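Local atomic coordinates of ribokinase (Arabidopsis thaliana, PDB entry 6ILS), a protein that phosphorylates D-ribose at O-5 using ATP and magnesium, giving D-ribose 5-phosphate for nucleotide and amino-acid synthesis or the pentose phosphate pathway. Residues S231-S244 and K273-A285. Numbering follows the deposited sequence.
Sequences SALFIQGEKPIQQS and KSHEECLRFAAAA
Leu279 points from the helix toward the hairpin and puts its two methyls to different uses. CD1 lies 3.7 Å from CG2 of Ile241 and also touches CB of Leu233, while CD2 reaches OG of Ser231 at 3.5 Å. One turn earlier, His275 offers a face of its ring to Ile235, whose CD1 stands 3.7 Å from the ring centroid in a CH-pi contact displaced toward the NE2 rim. CG anti to the carbonyl carbon (chi1 -58°) sets the His275 ring against Ile235; its CB is touched by two more methyls, CD1 of Ile241 and CD2 of Leu233, and both of those side chains cross it at roughly a right angle. Strands 231-235 and 241-243 form the antiparallel hairpin that ends the large central sheet of this PfkB-family kinase, and helix 275-289 covers one face of it; Phe234, on the other face, meets helix 204-216. Ser231 lies close to the ATP site. Helix segment 275-285 runs at 23° to the edge strand 241-243 and begins with a capping box between Ser274 and Glu277. Beyond Leu279, CG of Gln243 lies 3.9 Å from CB of Ala283, and the bend at chi2 then brings OE1 to 3.2 Å from CG of Arg280, whose guanidinium turns instead to Leu309 O. The amide is gripped at both ends: NE2 donates to Ser244 O (3.0 Å, 158°), and OE1 accepts from a water that also donates to Glu276 O. A leucine in place of Gln243 would probably leave that water with a single anchor, on the helix, and Ser244 O without its amide donor.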
ATOM      1  N   SER B 231     -10.840 -23.955  21.326  1.00 20.18           N
ATOM      2  CA  SER B 231      -9.791 -24.721  20.700  1.00 20.47           C
ATOM      3  C   SER B 231      -9.763 -26.129  21.250  1.00 21.14           C
ATOM      4  O   SER B 231     -10.412 -26.435  22.249  1.00 21.03           O
ATOM      5  CB  SER B 231      -8.439 -24.036  20.926  1.00 21.24           C
ATOM      6  OG  SER B 231      -8.092 -24.052  22.300  1.00 19.54           O
ATOM      7  N   ALA B 232      -8.992 -26.994  20.611  1.00 17.09           N
ATOM      8  CA  ALA B 232      -8.780 -28.325  21.160  1.00 17.83           C
ATOM      9  C   ALA B 232      -7.460 -28.880  20.657  1.00 19.68           C
ATOM     10  O   ALA B 232      -7.046 -28.576  19.537  1.00 20.36           O
ATOM     11  CB  ALA B 232      -9.947 -29.260  20.806  1.00 21.75           C
ATOM     12  N   LEU B 233      -6.795 -29.649  21.508  1.00 17.61           N
ATOM     13  CA  LEU B 233      -5.539 -30.285  21.176  1.00 19.17           C
ATOM     14  C   LEU B 233      -5.746 -31.790  21.131  1.00 20.84           C
ATOM     15  O   LEU B 233      -6.059 -32.416  22.154  1.00 23.19           O
ATOM     16  CB  LEU B 233      -4.447 -29.944  22.183  1.00 17.71           C
ATOM     17  CG  LEU B 233      -3.076 -30.588  21.931  1.00 22.31           C
ATOM     18  CD1 LEU B 233      -2.447 -30.078  20.630  1.00 20.46           C
ATOM     19  CD2 LEU B 233      -2.146 -30.346  23.101  1.00 24.20           C
ATOM     20  N   PHE B 234      -5.599 -32.353  19.936  1.00 19.47           N
ATOM     21  CA  PHE B 234      -5.673 -33.804  19.753  1.00 20.05           C
ATOM     22  C   PHE B 234      -4.279 -34.377  19.649  1.00 20.56           C
ATOM     23  O   PHE B 234      -3.473 -33.921  18.839  1.00 22.63           O
ATOM     24  CB  PHE B 234      -6.451 -34.174  18.487  1.00 17.60           C
ATOM     25  CG  PHE B 234      -7.877 -33.706  18.471  1.00 20.86           C
ATOM     26  CD1 PHE B 234      -8.195 -32.387  18.162  1.00 20.94           C
ATOM     27  CD2 PHE B 234      -8.909 -34.588  18.731  1.00 24.31           C
ATOM     28  CE1 PHE B 234      -9.507 -31.966  18.128  1.00 19.95           C
ATOM     29  CE2 PHE B 234     -10.226 -34.165  18.707  1.00 21.90           C
ATOM     30  CZ  PHE B 234     -10.524 -32.858  18.402  1.00 23.59           C
ATOM     31  N   ILE B 235      -3.995 -35.384  20.462  1.00 20.72           N
ATOM     32  CA  ILE B 235      -2.732 -36.111  20.384  1.00 24.27           C
ATOM     33  C   ILE B 235      -3.058 -37.582  20.139  1.00 29.25           C
ATOM     34  O   ILE B 235      -3.885 -38.155  20.844  1.00 28.00           O
ATOM     35  CB  ILE B 235      -1.919 -35.951  21.661  1.00 26.69           C
ATOM     36  CG1 ILE B 235      -1.638 -34.464  21.925  1.00 28.88           C
ATOM     37  CG2 ILE B 235      -0.627 -36.749  21.578  1.00 31.92           C
ATOM     38  CD1 ILE B 235      -0.915 -34.209  23.215  1.00 32.33           C
ATOM     39  N   GLN B 236      -2.441 -38.182  19.133  1.00 28.73           N
ATOM     40  CA  GLN B 236      -2.772 -39.563  18.789  1.00 31.53           C
ATOM     41  C   GLN B 236      -2.555 -40.510  19.965  1.00 30.23           C
ATOM     42  O   GLN B 236      -1.499 -40.504  20.601  1.00 29.84           O
ATOM     43  CB  GLN B 236      -1.956 -40.029  17.589  1.00 33.94           C
ATOM     44  CG  GLN B 236      -2.450 -41.341  17.025  1.00 35.73           C
ATOM     45  CD  GLN B 236      -1.888 -41.607  15.667  1.00 40.08           C
ATOM     46  OE1 GLN B 236      -0.788 -41.165  15.349  1.00 37.95           O
ATOM     47  NE2 GLN B 236      -2.645 -42.323  14.840  1.00 40.49           N
ATOM     48  N   GLY B 237      -3.577 -41.305  20.271  1.00 32.65           N
ATOM     49  CA  GLY B 237      -3.508 -42.262  21.365  1.00 31.50           C
ATOM     50  C   GLY B 237      -3.927 -41.690  22.708  1.00 32.81           C
ATOM     51  O   GLY B 237      -3.904 -42.379  23.732  1.00 31.92           O
ATOM     52  N   GLU B 238      -4.312 -40.420  22.713  1.00 30.21           N
ATOM     53  CA  GLU B 238      -4.680 -39.755  23.955  1.00 31.19           C
ATOM     54  C   GLU B 238      -6.058 -39.119  23.839  1.00 28.29           C
ATOM     55  O   GLU B 238      -6.600 -38.959  22.738  1.00 28.55           O
ATOM     56  CB  GLU B 238      -3.638 -38.692  24.343  1.00 33.09           C
ATOM     57  CG  GLU B 238      -2.173 -39.128  24.198  1.00 36.82           C
ATOM     58  CD  GLU B 238      -1.776 -40.276  25.121  1.00 51.07           C
ATOM     59  OE1 GLU B 238      -2.509 -40.550  26.101  1.00 59.84           O
ATOM     60  OE2 GLU B 238      -0.715 -40.901  24.877  1.00 53.47           O
ATOM     61  N   LYS B 239      -6.631 -38.782  24.989  1.00 28.03           N
ATOM     62  CA  LYS B 239      -7.903 -38.086  25.037  1.00 28.66           C
ATOM     63  C   LYS B 239      -7.666 -36.632  24.619  1.00 22.94           C
ATOM     64  O   LYS B 239      -6.695 -36.032  25.057  1.00 27.82           O
ATOM     65  CB  LYS B 239      -8.492 -38.162  26.447  1.00 31.90           C
ATOM     66  CG  LYS B 239      -9.895 -37.614  26.577  1.00 39.03           C
ATOM     67  CD  LYS B 239     -10.332 -37.570  28.045  1.00 44.51           C
ATOM     68  CE  LYS B 239     -11.652 -36.825  28.202  1.00 51.51           C
ATOM     69  NZ  LYS B 239     -12.079 -36.724  29.628  1.00 59.21           N
ATOM     70  N   PRO B 240      -8.538 -36.078  23.769  1.00 26.24           N
ATOM     71  CA  PRO B 240      -8.452 -34.674  23.347  1.00 23.21           C
ATOM     72  C   PRO B 240      -8.630 -33.726  24.529  1.00 29.53           C
ATOM     73  O   PRO B 240      -9.345 -34.049  25.476  1.00 29.63           O
ATOM     74  CB  PRO B 240      -9.616 -34.522  22.358  1.00 27.37           C
ATOM     75  CG  PRO B 240      -9.915 -35.920  21.898  1.00 32.76           C
ATOM     76  CD  PRO B 240      -9.636 -36.782  23.091  1.00 33.60           C
ATOM     77  N   ILE B 241      -7.964 -32.580  24.474  1.00 25.99           N
ATOM     78  CA  ILE B 241      -8.128 -31.528  25.477  1.00 28.26           C
ATOM     79  C   ILE B 241      -8.897 -30.383  24.854  1.00 30.21           C
ATOM     80  O   ILE B 241      -8.539 -29.915  23.776  1.00 27.58           O
ATOM     81  CB  ILE B 241      -6.769 -31.027  25.990  1.00 26.92           C
ATOM     82  CG1 ILE B 241      -5.953 -32.204  26.509  1.00 34.77           C
ATOM     83  CG2 ILE B 241      -6.947 -29.985  27.091  1.00 37.18           C
ATOM     84  CD1 ILE B 241      -4.514 -31.886  26.678  1.00 33.66           C
ATOM     85  N   GLN B 242      -9.967 -29.933  25.503  1.00 27.23           N
ATOM     86  CA  GLN B 242     -10.730 -28.825  24.959  1.00 27.08           C
ATOM     87  C   GLN B 242     -10.548 -27.586  25.833  1.00 25.31           C
ATOM     88  O   GLN B 242     -10.420 -27.690  27.051  1.00 24.54           O
ATOM     89  CB  GLN B 242     -12.207 -29.187  24.843  1.00 29.77           C
ATOM     90  CG  GLN B 242     -12.477 -30.355  23.901  1.00 33.66           C
ATOM     91  CD  GLN B 242     -13.952 -30.731  23.843  1.00 39.35           C
ATOM     92  OE1 GLN B 242     -14.353 -31.795  24.315  1.00 40.10           O
ATOM     93  NE2 GLN B 242     -14.763 -29.861  23.256  1.00 41.57           N
ATOM     94  N   GLN B 243     -10.517 -26.425  25.188  1.00 21.92           N
ATOM     95  CA  GLN B 243     -10.382 -25.140  25.880  1.00 20.17           C
ATOM     96  C   GLN B 243     -11.355 -24.158  25.250  1.00 20.98           C
ATOM     97  O   GLN B 243     -11.296 -23.892  24.044  1.00 21.84           O
ATOM     98  CB  GLN B 243      -8.938 -24.626  25.790  1.00 21.68           C
ATOM     99  CG  GLN B 243      -8.717 -23.205  26.354  1.00 18.08           C
ATOM    100  CD  GLN B 243      -9.042 -23.095  27.834  1.00 20.28           C
ATOM    101  OE1 GLN B 243      -8.488 -23.821  28.658  1.00 20.09           O
ATOM    102  NE2 GLN B 243      -9.950 -22.178  28.178  1.00 19.44           N
ATOM    103  N   SER B 244     -12.274 -23.614  26.044  1.00 20.24           N
ATOM    104  CA  SER B 244     -13.238 -22.672  25.485  1.00 20.65           C
ATOM    105  C   SER B 244     -12.550 -21.317  25.332  1.00 19.74           C
ATOM    106  O   SER B 244     -11.424 -21.163  25.786  1.00 18.20           O
ATOM    107  CB  SER B 244     -14.474 -22.569  26.382  1.00 28.42           C
ATOM    108  OG  SER B 244     -14.075 -22.173  27.675  1.00 38.80           O
ATOM    109  N   LYS B 273       5.378 -25.996  29.711  1.00 22.33           N
ATOM    110  CA  LYS B 273       4.076 -26.049  30.395  1.00 21.17           C
ATOM    111  C   LYS B 273       3.285 -27.268  29.925  1.00 23.70           C
ATOM    112  O   LYS B 273       3.546 -27.751  28.864  1.00 23.47           O
ATOM    113  CB  LYS B 273       3.314 -24.754  30.141  1.00 21.46           C
ATOM    114  CG  LYS B 273       3.931 -23.550  30.815  1.00 25.88           C
ATOM    115  CD  LYS B 273       3.124 -22.312  30.646  1.00 25.32           C
ATOM    116  CE  LYS B 273       3.702 -21.149  31.403  1.00 30.60           C
ATOM    117  NZ  LYS B 273       2.973 -19.909  31.092  1.00 27.52           N
ATOM    118  N   SER B 274       2.261 -27.634  30.684  1.00 24.19           N
ATOM    119  CA  SER B 274       1.363 -28.763  30.352  1.00 24.38           C
ATOM    120  C   SER B 274       0.501 -28.427  29.135  1.00 25.40           C
ATOM    121  O   SER B 274       0.278 -27.269  28.894  1.00 22.90           O
ATOM    122  CB  SER B 274       0.504 -29.095  31.524  1.00 24.81           C
ATOM    123  OG  SER B 274      -0.506 -28.139  31.712  1.00 23.90           O
ATOM    124  N   HIS B 275       0.013 -29.436  28.424  1.00 22.12           N
ATOM    125  CA  HIS B 275      -0.869 -29.171  27.263  1.00 23.15           C
ATOM    126  C   HIS B 275      -2.053 -28.308  27.718  1.00 23.81           C
ATOM    127  O   HIS B 275      -2.407 -27.371  27.034  1.00 18.64           O
ATOM    128  CB  HIS B 275      -1.352 -30.490  26.653  1.00 27.72           C
ATOM    129  CG  HIS B 275      -0.263 -31.401  26.214  1.00 31.16           C
ATOM    130  ND1 HIS B 275       0.802 -30.964  25.498  1.00 38.88           N
ATOM    131  CD2 HIS B 275      -0.088 -32.723  26.373  1.00 37.05           C
ATOM    132  CE1 HIS B 275       1.585 -31.973  25.219  1.00 38.06           C
ATOM    133  NE2 HIS B 275       1.072 -33.047  25.759  1.00 35.97           N
ATOM    134  N   GLU B 276      -2.623 -28.662  28.861  1.00 19.56           N
ATOM    135  CA  GLU B 276      -3.723 -27.872  29.399  1.00 24.88           C
ATOM    136  C   GLU B 276      -3.320 -26.410  29.597  1.00 20.35           C
ATOM    137  O   GLU B 276      -4.047 -25.508  29.193  1.00 20.35           O
ATOM    138  CB  GLU B 276      -4.206 -28.450  30.729  1.00 28.68           C
ATOM    139  CG  GLU B 276      -5.006 -29.738  30.602  1.00 35.82           C
ATOM    140  CD  GLU B 276      -4.144 -30.985  30.376  1.00 38.94           C
ATOM    141  OE1 GLU B 276      -2.892 -30.915  30.523  1.00 31.07           O
ATOM    142  OE2 GLU B 276      -4.742 -32.046  30.067  1.00 42.26           O
ATOM    143  N   GLU B 277      -2.175 -26.194  30.231  1.00 19.75           N
ATOM    144  CA  GLU B 277      -1.679 -24.838  30.479  1.00 22.08           C
ATOM    145  C   GLU B 277      -1.361 -24.117  29.172  1.00 20.22           C
ATOM    146  O   GLU B 277      -1.596 -22.912  29.066  1.00 19.57           O
ATOM    147  CB  GLU B 277      -0.430 -24.867  31.367  1.00 23.80           C
ATOM    148  CG  GLU B 277      -0.690 -25.177  32.847  1.00 26.89           C
ATOM    149  CD  GLU B 277       0.558 -25.635  33.609  1.00 30.99           C
ATOM    150  OE1 GLU B 277       1.607 -25.916  32.981  1.00 29.92           O
ATOM    151  OE2 GLU B 277       0.482 -25.731  34.854  1.00 39.34           O
ATOM    152  N   CYS B 278      -0.818 -24.850  28.197  1.00 19.87           N
ATOM    153  CA  CYS B 278      -0.514 -24.278  26.880  1.00 17.99           C
ATOM    154  C   CYS B 278      -1.773 -23.756  26.205  1.00 18.32           C
ATOM    155  O   CYS B 278      -1.788 -22.639  25.693  1.00 16.77           O
ATOM    156  CB  CYS B 278       0.167 -25.305  25.968  1.00 20.98           C
ATOM    157  SG  CYS B 278       1.841 -25.702  26.447  1.00 24.04           S
ATOM    158  N   LEU B 279      -2.830 -24.563  26.198  1.00 17.72           N
ATOM    159  CA  LEU B 279      -4.090 -24.144  25.604  1.00 17.73           C
ATOM    160  C   LEU B 279      -4.690 -22.932  26.315  1.00 17.76           C
ATOM    161  O   LEU B 279      -5.216 -22.022  25.674  1.00 16.22           O
ATOM    162  CB  LEU B 279      -5.095 -25.290  25.625  1.00 16.29           C
ATOM    163  CG  LEU B 279      -5.011 -26.339  24.514  1.00 20.53           C
ATOM    164  CD1 LEU B 279      -6.128 -27.358  24.676  1.00 20.91           C
ATOM    165  CD2 LEU B 279      -5.109 -25.693  23.134  1.00 17.16           C
ATOM    166  N   ARG B 280      -4.637 -22.942  27.643  1.00 16.88           N
ATOM    167  CA  ARG B 280      -5.197 -21.830  28.416  1.00 19.20           C
ATOM    168  C   ARG B 280      -4.471 -20.535  28.123  1.00 15.94           C
ATOM    169  O   ARG B 280      -5.095 -19.485  27.936  1.00 16.53           O
ATOM    170  CB  ARG B 280      -5.116 -22.126  29.922  1.00 21.11           C
ATOM    171  CG  ARG B 280      -6.469 -22.285  30.589  1.00 31.53           C
ATOM    172  CD  ARG B 280      -6.348 -22.167  32.113  1.00 32.17           C
ATOM    173  NE  ARG B 280      -6.973 -20.948  32.621  1.00 37.47           N
ATOM    174  CZ  ARG B 280      -6.546 -20.283  33.691  1.00 35.50           C
ATOM    175  NH1 ARG B 280      -5.480 -20.701  34.361  1.00 39.97           N
ATOM    176  NH2 ARG B 280      -7.169 -19.182  34.081  1.00 37.69           N
ATOM    177  N   PHE B 281      -3.144 -20.619  28.129  1.00 15.44           N
ATOM    178  CA  PHE B 281      -2.266 -19.483  27.859  1.00 14.03           C
ATOM    179  C   PHE B 281      -2.509 -18.918  26.469  1.00 16.29           C
ATOM    180  O   PHE B 281      -2.628 -17.700  26.291  1.00 13.60           O
ATOM    181  CB  PHE B 281      -0.816 -19.928  28.044  1.00 15.70           C
ATOM    182  CG  PHE B 281       0.200 -18.846  27.884  1.00 16.71           C
ATOM    183  CD1 PHE B 281       0.535 -18.020  28.962  1.00 16.80           C
ATOM    184  CD2 PHE B 281       0.859 -18.673  26.673  1.00 13.60           C
ATOM    185  CE1 PHE B 281       1.497 -17.025  28.821  1.00 21.10           C
ATOM    186  CE2 PHE B 281       1.816 -17.685  26.522  1.00 19.32           C
ATOM    187  CZ  PHE B 281       2.138 -16.847  27.610  1.00 21.09           C
ATOM    188  N   ALA B 282      -2.622 -19.800  25.478  1.00 13.77           N
ATOM    189  CA  ALA B 282      -2.957 -19.384  24.115  1.00 14.00           C
ATOM    190  C   ALA B 282      -4.317 -18.698  24.032  1.00 14.48           C
ATOM    191  O   ALA B 282      -4.470 -17.673  23.363  1.00 11.11           O
ATOM    192  CB  ALA B 282      -2.914 -20.621  23.144  1.00 13.18           C
ATOM    193  N   ALA B 283      -5.313 -19.260  24.720  1.00 10.66           N
ATOM    194  CA  ALA B 283      -6.656 -18.681  24.707  1.00 14.64           C
ATOM    195  C   ALA B 283      -6.662 -17.287  25.319  1.00 14.57           C
ATOM    196  O   ALA B 283      -7.331 -16.385  24.819  1.00 15.90           O
ATOM    197  CB  ALA B 283      -7.618 -19.593  25.442  1.00 14.58           C
ATOM    198  N   ALA B 284      -5.914 -17.115  26.401  1.00 13.25           N
ATOM    199  CA  ALA B 284      -5.826 -15.812  27.061  1.00 14.51           C
ATOM    200  C   ALA B 284      -5.159 -14.805  26.143  1.00 16.32           C
ATOM    201  O   ALA B 284      -5.604 -13.664  26.037  1.00 14.90           O
ATOM    202  CB  ALA B 284      -5.055 -15.932  28.379  1.00 13.61           C
ATOM    203  N   ALA B 285      -4.118 -15.230  25.434  1.00 13.39           N
ATOM    204  CA  ALA B 285      -3.394 -14.273  24.596  1.00 13.97           C
ATOM    205  C   ALA B 285      -4.256 -13.858  23.418  1.00 14.12           C
ATOM    206  O   ALA B 285      -4.300 -12.679  23.076  1.00 13.82           O
ATOM    207  CB  ALA B 285      -2.066 -14.851  24.122  1.00 14.68           C
TER
HETATM  208  O   HOH W   1      -6.884 -25.955  28.867  1.00 21.24           O